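Local coordinates for putative translational inhibitor protein (Yersinia pestis, PDB 5V4D), which belongs to the Rid (YjgF/YER057c/UK114) family and is of unproven function but probably acts as an enamine/imine deaminase, at the interface of chains A and B. Sequence-based numbering; all coordinates share one arbitrary frame. Chains: chain A/B, Putative translational inhibitor protein.

Contact 1: the interface of chains A and B. Residues chain A 111-115; chain B 84, 108-110.
The hydroxyl of A:Ser112 lies alongside the end of the B:Glu110 side chain, OG donating to OE1 at 2.7 Å. It arrives on the anti side of that oxygen, 18° out of the carboxylate plane. With OG between the backbone N and the carbonyl carbon (chi1 47°), the hydroxyl also makes a weak bond to the carbonyl oxygen of B:Glu110. That carbonyl accepts the amide N of A:Ser112 at 2.8 Å, and the amide N of B:Glu110 in turn donates to A:Ala113 O at 2.9 Å, an antiparallel bridge. The small methyl of A:Ala113 lies against CB of B:Glu110, 3.7 Å away. A:Leu114 and B:Val109 lie side by side, pointing the same way, CD2 touching CG1; A:Val111 crosses the same valine at about a right angle. B:Ile84 packs on A:Ala113 to A:Pro115, its CD1 3.9 Å from the proline N. Its amide, starting 3-10 helix 84-86, donates to OE2 of B:Glu110 (2.7 Å, 165° at H) and so restrains the carboxylate. Glutamate suits this place because its two oxygens divide the work, OE1 taking the neighbour's hydroxyl and OE2 an amide of its own chain. The patch joins the end of strand 105-110 of chain B to loop 111-114 of chain A, as expected for the Rid-family trimer.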
# COMPACT_ATOMS: atom_id res chain seq x y z
N VAL A 111 5.34 -0.73 11.44
CA VAL A 111 5.36 0.73 11.39
C VAL A 111 5.79 1.28 12.75
O VAL A 111 5.78 0.58 13.78
CB VAL A 111 3.99 1.29 11.00
CG1 VAL A 111 3.61 0.78 9.60
CG2 VAL A 111 2.92 0.88 12.01
N SER A 112 6.18 2.55 12.78
CA SER A 112 6.61 3.03 14.09
C SER A 112 5.42 3.50 14.93
O SER A 112 5.42 3.30 16.16
CB SER A 112 7.70 4.10 13.97
OG SER A 112 7.43 5.11 13.02
N ALA A 113 4.38 4.05 14.31
CA ALA A 113 3.23 4.54 15.06
C ALA A 113 2.01 4.52 14.15
O ALA A 113 2.12 4.56 12.91
CB ALA A 113 3.43 5.95 15.59
N LEU A 114 0.84 4.51 14.78
CA LEU A 114 -0.44 4.49 14.09
C LEU A 114 -1.35 5.55 14.70
O LEU A 114 -1.17 5.96 15.86
CB LEU A 114 -1.12 3.12 14.19
CG LEU A 114 -0.42 2.03 13.38
CD1 LEU A 114 -0.97 0.64 13.75
CD2 LEU A 114 -0.53 2.26 11.86
N PRO A 115 -2.39 5.95 13.97
CA PRO A 115 -3.35 6.90 14.55
C PRO A 115 -3.89 6.41 15.88
O PRO A 115 -4.15 5.21 16.06
CB PRO A 115 -4.47 6.94 13.50
CG PRO A 115 -3.75 6.66 12.20
CD PRO A 115 -2.73 5.58 12.59
N ILE B 84 3.85 10.96 13.49
CA ILE B 84 2.38 10.88 13.58
C ILE B 84 1.78 12.18 14.14
O ILE B 84 0.61 12.50 13.84
CB ILE B 84 1.97 9.64 14.42
CG1 ILE B 84 0.50 9.26 14.16
CG2 ILE B 84 2.16 9.91 15.92
CD1 ILE B 84 0.28 8.56 12.83
N THR B 108 -3.13 6.20 6.90
CA THR B 108 -2.06 7.07 7.39
C THR B 108 -1.25 6.25 8.37
O THR B 108 -1.83 5.66 9.29
CB THR B 108 -2.60 8.33 8.10
OG1 THR B 108 -3.37 9.11 7.18
CG2 THR B 108 -1.44 9.20 8.64
N VAL B 109 0.07 6.19 8.19
CA VAL B 109 0.92 5.45 9.12
C VAL B 109 2.22 6.22 9.30
O VAL B 109 2.67 6.94 8.40
CB VAL B 109 1.22 4.01 8.64
CG1 VAL B 109 -0.06 3.21 8.34
CG2 VAL B 109 2.10 4.01 7.39
N GLU B 110 2.82 6.07 10.48
CA GLU B 110 4.15 6.64 10.73
C GLU B 110 5.19 5.57 10.42
O GLU B 110 5.14 4.46 10.97
CB GLU B 110 4.32 7.13 12.18
CG GLU B 110 5.70 7.77 12.36
CD GLU B 110 6.04 8.03 13.83
OE1 GLU B 110 7.02 7.45 14.32
OE2 GLU B 110 5.43 8.93 14.43

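Contact 2: the interface of chains A and B. Residues chain A 19-20, 22-23, 30-33; chain B 104-106.
B:Arg106 passes beside A:Tyr19, the two side chains crossing at about a right angle in what is probably the intersubunit active-site cleft of the Rid fold. Its CB touches CB of A:Tyr19 at 3.7 Å. CG stands anti to the backbone N (chi1 -161°), and the chain then bends at chi3, bringing the guanidinium back toward the ring. NE and CZ come near CD2 of the tyrosine, and NH2 is 3.7 Å from that same CD2. The guanidinium thus lies beside the CD2 edge, off the ring plane, the two planes 33° apart, and the ring's rim flanks it. In Rid enzymes this arginine binds the substrate carboxylate, a role it probably keeps here. The backbones join beside this pair. The amide of A:Ser20 donates to B:Pro104 O at 3.1 Å, from above the carbonyl plane; a proline, lacking an amide hydrogen, can still accept. Next along strand 105-110, the methyl of B:Ala105 packs with CB 3.3 Å from A:Tyr30 O. A:Ser32 serves as a relay: its OG accepts the amide N of B:Arg106 at 2.9 Å while donating within its own chain. That internal bond fixes the hydroxyl's direction, with A:Ser32 OG 2.6 Å from A:Ser20 O and the donor tilted 19° from the carbonyl plane.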
# COMPACT_ATOMS: atom_id res chain seq x y z
N TYR A 19 -11.48 11.86 4.93
CA TYR A 19 -11.45 10.63 4.17
C TYR A 19 -12.83 9.98 4.25
O TYR A 19 -13.69 10.38 5.05
CB TYR A 19 -10.33 9.67 4.64
CG TYR A 19 -10.40 9.27 6.10
CD1 TYR A 19 -11.10 8.15 6.49
CD2 TYR A 19 -9.74 10.01 7.09
CE1 TYR A 19 -11.18 7.78 7.81
CE2 TYR A 19 -9.81 9.64 8.43
CZ TYR A 19 -10.55 8.53 8.78
OH TYR A 19 -10.67 8.13 10.10
N SER A 20 -13.07 9.05 3.34
CA SER A 20 -14.27 8.24 3.38
C SER A 20 -13.95 6.85 3.94
O SER A 20 -12.84 6.35 3.74
CB SER A 20 -14.85 8.08 1.98
OG SER A 20 -15.26 9.35 1.45
N ALA A 22 -14.95 4.06 2.81
CA ALA A 22 -14.51 3.31 1.64
C ALA A 22 -15.06 4.01 0.40
O ALA A 22 -15.99 4.82 0.49
CB ALA A 22 -14.97 1.88 1.69
N ILE A 23 -14.43 3.71 -0.73
CA ILE A 23 -14.84 4.22 -2.04
C ILE A 23 -15.00 3.02 -2.96
O ILE A 23 -14.12 2.16 -2.99
CB ILE A 23 -13.79 5.19 -2.63
CG1 ILE A 23 -13.72 6.49 -1.85
CG2 ILE A 23 -14.07 5.45 -4.15
CD1 ILE A 23 -15.00 7.31 -1.92
N TYR A 30 -12.37 0.15 -2.23
CA TYR A 30 -11.12 0.57 -1.61
C TYR A 30 -11.47 1.01 -0.19
O TYR A 30 -12.10 2.06 -0.03
CB TYR A 30 -10.48 1.73 -2.36
CG TYR A 30 -10.07 1.44 -3.78
CD1 TYR A 30 -8.75 1.03 -4.09
CD2 TYR A 30 -11.00 1.54 -4.83
CE1 TYR A 30 -8.39 0.75 -5.39
CE2 TYR A 30 -10.62 1.26 -6.14
CZ TYR A 30 -9.33 0.87 -6.41
OH TYR A 30 -9.00 0.60 -7.73
N ALA A 31 -11.11 0.21 0.82
CA ALA A 31 -11.43 0.57 2.20
C ALA A 31 -10.30 1.40 2.80
O ALA A 31 -9.13 1.11 2.56
CB ALA A 31 -11.62 -0.68 3.07
N SER A 32 -10.64 2.42 3.58
CA SER A 32 -9.64 3.06 4.42
C SER A 32 -9.06 2.05 5.41
O SER A 32 -9.76 1.14 5.86
CB SER A 32 -10.26 4.22 5.19
OG SER A 32 -10.56 5.28 4.31
N GLY A 33 -7.79 2.24 5.76
CA GLY A 33 -7.27 1.45 6.86
C GLY A 33 -8.11 1.59 8.12
O GLY A 33 -8.46 2.72 8.52
N PRO B 104 -11.26 10.70 -0.81
CA PRO B 104 -10.78 9.33 -1.08
C PRO B 104 -10.79 8.48 0.18
O PRO B 104 -10.77 8.97 1.30
CB PRO B 104 -9.33 9.55 -1.58
CG PRO B 104 -9.39 10.91 -2.20
CD PRO B 104 -10.35 11.72 -1.35
N ALA B 105 -10.75 7.16 -0.03
CA ALA B 105 -10.34 6.28 1.04
C ALA B 105 -8.87 6.58 1.37
O ALA B 105 -8.14 7.16 0.56
CB ALA B 105 -10.50 4.82 0.61
N ARG B 106 -8.45 6.21 2.58
CA ARG B 106 -7.12 6.64 3.02
C ARG B 106 -6.58 5.71 4.09
O ARG B 106 -7.33 5.13 4.88
CB ARG B 106 -7.17 8.05 3.58
CG ARG B 106 -5.77 8.70 3.62
CD ARG B 106 -5.90 10.17 3.95
NE ARG B 106 -6.15 10.30 5.38
CZ ARG B 106 -6.15 11.46 6.04
NH1 ARG B 106 -5.97 12.62 5.40
NH2 ARG B 106 -6.36 11.44 7.36

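Contact 3: the interface of chains A and B. Residues chain A 25-26, 30; chain B 27-28, 75, 125, 127.
This is an apolar packing patch between two copies, with a water bridge at its rim, and it holds one end of the subunit boundary closed in what is probably the family trimer. B:Val75 does much of the work, as a branched residue can present a methyl to each of two rings. Its CG2 lies over the centre of the A:Tyr30 ring, 3.7 Å from the centroid, in a CH-pi contact, while CG1 sits 3.7 Å from CB of A:Phe25, whose side chain it crosses at about a right angle. A:Phe25 has CG anti to the backbone N (chi1 179°), which directs its ring toward chain B. There CD1 of B:Ile28 meets the ring in plane, at its edge, 3.6 Å from CE1, the two side chains sliding past each other in opposite directions. The alpha carbon of B:Gly127 also comes within 3.7 Å of CE1, an approach eased by the glycine having no side chain. At the polar rim, water 1 lies 3.1 Å from ND2 of A:Asn26 and 2.7 Å from B:Gly27 O, linking groups too far apart to bond directly. Chain A contributes strands 22-25 and 28-31 with the turn between them; chain B contributes strands 28-31, 74-81 and 120-127.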
# COMPACT_ATOMS: atom_id res chain seq x y z
N PHE A 25 -15.28 1.87 -6.95
CA PHE A 25 -14.97 2.43 -8.26
C PHE A 25 -14.60 1.29 -9.20
O PHE A 25 -13.70 0.51 -8.88
CB PHE A 25 -13.82 3.43 -8.19
CG PHE A 25 -13.47 4.00 -9.53
CD1 PHE A 25 -12.28 3.67 -10.17
CD2 PHE A 25 -14.38 4.82 -10.17
CE1 PHE A 25 -11.98 4.19 -11.43
CE2 PHE A 25 -14.09 5.36 -11.42
CZ PHE A 25 -12.87 5.03 -12.04
N ASN A 26 -15.27 1.22 -10.35
CA ASN A 26 -14.99 0.19 -11.37
C ASN A 26 -14.94 -1.21 -10.77
O ASN A 26 -14.06 -2.02 -11.08
CB ASN A 26 -13.69 0.50 -12.11
CG ASN A 26 -13.86 1.67 -13.08
OD1 ASN A 26 -14.94 2.27 -13.16
ND2 ASN A 26 -12.79 1.99 -13.82
N TYR A 30 -12.37 0.15 -2.23
CA TYR A 30 -11.12 0.57 -1.61
C TYR A 30 -11.47 1.01 -0.19
O TYR A 30 -12.10 2.06 -0.03
CB TYR A 30 -10.48 1.73 -2.36
CG TYR A 30 -10.07 1.44 -3.78
CD1 TYR A 30 -8.75 1.03 -4.09
CD2 TYR A 30 -11.00 1.54 -4.83
CE1 TYR A 30 -8.39 0.75 -5.39
CE2 TYR A 30 -10.62 1.26 -6.14
CZ TYR A 30 -9.33 0.87 -6.41
OH TYR A 30 -9.00 0.60 -7.73
N GLY B 27 -7.81 1.66 -17.13
CA GLY B 27 -8.64 2.72 -16.58
C GLY B 27 -8.23 3.29 -15.24
O GLY B 27 -8.95 4.15 -14.70
N ILE B 28 -7.08 2.84 -14.69
CA ILE B 28 -6.59 3.24 -13.36
C ILE B 28 -5.22 3.87 -13.54
O ILE B 28 -4.38 3.35 -14.29
CB ILE B 28 -6.49 2.05 -12.38
CG1 ILE B 28 -7.88 1.44 -12.14
CG2 ILE B 28 -5.85 2.50 -11.06
CD1 ILE B 28 -8.89 2.40 -11.49
N VAL B 75 -9.34 7.69 -5.77
CA VAL B 75 -10.18 6.75 -5.01
C VAL B 75 -9.57 6.39 -3.67
O VAL B 75 -10.29 6.03 -2.73
CB VAL B 75 -10.51 5.46 -5.79
CG1 VAL B 75 -11.27 5.82 -7.08
CG2 VAL B 75 -9.27 4.67 -6.10
N ILE B 125 -4.13 6.55 -5.99
CA ILE B 125 -4.72 5.75 -7.05
C ILE B 125 -5.93 6.53 -7.58
O ILE B 125 -6.73 7.02 -6.78
CB ILE B 125 -5.17 4.38 -6.51
CG1 ILE B 125 -3.98 3.65 -5.91
CG2 ILE B 125 -5.84 3.57 -7.58
CD1 ILE B 125 -4.42 2.57 -4.93
N GLY B 127 -9.02 7.02 -10.98
CA GLY B 127 -9.51 6.74 -12.31
C GLY B 127 -8.90 7.71 -13.30
O GLY B 127 -8.59 8.85 -12.98
O HOH W 1 -11.57 4.32 -15.42

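Contacts 1 and 2 lie about 17 Å apart between the centres of their C-alpha atoms and share strand 105-110 of chain B, whose end and beginning they respectively hold against chain A. Contact 3 is about 12 Å from contact 2 and about 25 Å from contact 1, measured in the same way. It shares A:Tyr30 with contact 2, where that residue's backbone is used; in contact 3 its ring is. The boundary runs from a beta bridge, through backbone bonds and the arginine-tyrosine pair, to apolar packing, placing the probable active-site cleft between two holding points. Repeated among the three copies, such boundaries would close a trimer.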